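PDB 3BY6: predicted transcriptional regulator from Oenococcus oeni, which regulates transcription, probably by binding DNA through a GntR-family winged helix-turn-helix domain. Local coordinates for the interface of chains A and B. Residues are numbered along the deposited sequence; one frame, centred on the assembly and turned at random. Chains: chain A/B, Predicted transcriptional regulator.

The interface of chains A and B. Residues chain A 22, 26, 86-87, 89-90; chain B 100-101, 103-104, 106.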
# COMPACT_ATOMS: atom_id res chain seq x y z
N ASN A 22 -13.26 7.79 0.99
CA ASN A 22 -13.15 7.04 2.24
C ASN A 22 -13.96 7.70 3.33
O ASN A 22 -14.62 7.03 4.14
CB ASN A 22 -11.69 6.92 2.66
CG ASN A 22 -11.49 5.88 3.73
OD1 ASN A 22 -11.90 4.72 3.58
ND2 ASN A 22 -10.89 6.29 4.85
N THR A 26 -16.77 5.80 5.40
CA THR A 26 -16.74 5.74 6.85
C THR A 26 -17.74 6.67 7.57
O THR A 26 -17.68 6.82 8.79
CB THR A 26 -15.32 6.01 7.33
OG1 THR A 26 -14.91 7.27 6.79
CG2 THR A 26 -14.36 4.90 6.83
N ASN A 86 -15.75 0.41 -1.87
CA ASN A 86 -14.64 0.63 -0.92
C ASN A 86 -14.18 -0.69 -0.32
O ASN A 86 -12.99 -1.03 -0.34
CB ASN A 86 -15.04 1.58 0.20
CG ASN A 86 -13.86 1.97 1.05
OD1 ASN A 86 -12.79 2.26 0.52
ND2 ASN A 86 -14.02 1.93 2.36
N GLN A 87 -15.15 -1.43 0.20
CA GLN A 87 -14.93 -2.81 0.66
C GLN A 87 -14.25 -3.67 -0.36
O GLN A 87 -13.46 -4.53 0.01
CB GLN A 87 -16.23 -3.47 1.07
CG GLN A 87 -16.90 -2.71 2.21
CD GLN A 87 -18.07 -3.42 2.83
OE1 GLN A 87 -18.48 -4.51 2.38
NE2 GLN A 87 -18.62 -2.82 3.87
N ARG A 89 -12.12 -2.62 -2.76
CA ARG A 89 -10.72 -2.18 -2.76
C ARG A 89 -9.97 -2.89 -1.63
O ARG A 89 -8.87 -3.35 -1.81
CB ARG A 89 -10.66 -0.66 -2.55
CG ARG A 89 -9.22 -0.08 -2.29
CD ARG A 89 -9.30 1.45 -2.05
NE ARG A 89 -9.95 1.77 -0.77
CZ ARG A 89 -9.35 1.75 0.41
NH1 ARG A 89 -8.08 1.37 0.51
NH2 ARG A 89 -10.01 2.08 1.51
N LEU A 90 -10.61 -2.94 -0.47
CA LEU A 90 -10.07 -3.49 0.75
C LEU A 90 -9.91 -5.02 0.70
O LEU A 90 -8.95 -5.58 1.22
CB LEU A 90 -11.02 -3.12 1.92
CG LEU A 90 -10.63 -2.07 2.99
CD1 LEU A 90 -9.46 -1.20 2.58
CD2 LEU A 90 -11.82 -1.25 3.46
N GLU B 100 -9.38 -1.91 9.02
CA GLU B 100 -10.10 -1.08 8.09
C GLU B 100 -11.42 -1.68 7.53
O GLU B 100 -12.40 -0.97 7.37
CB GLU B 100 -9.17 -0.63 6.97
CG GLU B 100 -9.69 0.69 6.34
CD GLU B 100 -8.77 1.29 5.32
OE1 GLU B 100 -7.58 0.89 5.30
OE2 GLU B 100 -9.26 2.17 4.56
N LEU B 101 -11.44 -2.97 7.22
CA LEU B 101 -12.70 -3.68 6.92
C LEU B 101 -13.69 -3.66 8.07
O LEU B 101 -14.89 -3.61 7.85
CB LEU B 101 -12.44 -5.15 6.52
CG LEU B 101 -11.90 -5.42 5.09
CD1 LEU B 101 -11.37 -6.84 4.98
CD2 LEU B 101 -12.92 -5.12 3.98
N LYS B 103 -13.98 -1.34 10.19
CA LYS B 103 -14.39 0.05 10.31
C LYS B 103 -15.27 0.50 9.11
O LYS B 103 -16.09 1.45 9.21
CB LYS B 103 -13.13 0.93 10.51
CG LYS B 103 -13.35 2.44 10.31
CD LYS B 103 -12.27 3.28 10.98
CE LYS B 103 -12.57 4.80 10.87
NZ LYS B 103 -11.59 5.58 11.73
N SER B 104 -15.11 -0.18 7.97
CA SER B 104 -16.07 -0.07 6.86
C SER B 104 -17.28 -0.96 7.10
O SER B 104 -17.92 -1.39 6.16
CB SER B 104 -15.44 -0.50 5.55
OG SER B 104 -15.49 -1.92 5.43
N VAL B 106 -17.84 -4.14 8.09
CA VAL B 106 -17.88 -5.59 7.84
C VAL B 106 -17.67 -6.34 9.15
O VAL B 106 -16.66 -6.15 9.83
CB VAL B 106 -16.83 -6.05 6.83
CG1 VAL B 106 -17.02 -7.52 6.51
CG2 VAL B 106 -16.89 -5.20 5.57
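The N-terminal part of helix 79-103 of chain A, together with the end of helix 12-25 and the loop residue A:Thr26, packs against the C-terminal end of the same long helix of chain B and the loop after it. The patch recurs with the chains exchanged, and such a two-fold pairing would suit a dimeric regulator, although the deposited assembly alone does not prove it. A salt bridge shows how a second-shell residue can aim a first-shell one. A:Arg89, bent at chi3 (69°), turns its guanidinium back to A:Asn86, whose OD1 accepts from both NE and NH2, the latter at 3.0 Å and on a lone pair. Both bonds lie close to the guanidinium plane, which should restrain its rotation, and A:Arg89 presents NH2 edge-on to the carboxylate OE2 of B:Glu100 at 3.1 Å, in the guanidinium plane but above the carboxylate plane. B:Glu100 arrives extended, crossing A:Arg89 at about a right angle, and its CD lies 3.8 Å from methyl CD1 of A:Leu90; this apolar neighbour may strengthen the charge pairing. A:Leu90 and B:Leu101 slide past each other in opposite directions, packed tightly where CB of A:Leu90 meets CD2 of B:Leu101 at 3.4 Å. At the loop, the extended A:Gln87 crosses B:Val106 obliquely, CD lying 3.5 Å from methyl CG2. Its amide NE2 donates to the backbone O of B:Ser104 at 2.8 Å, nearly along the C=O axis but bent at the hydrogen (127°), the acceptor tilted out of the amide plane.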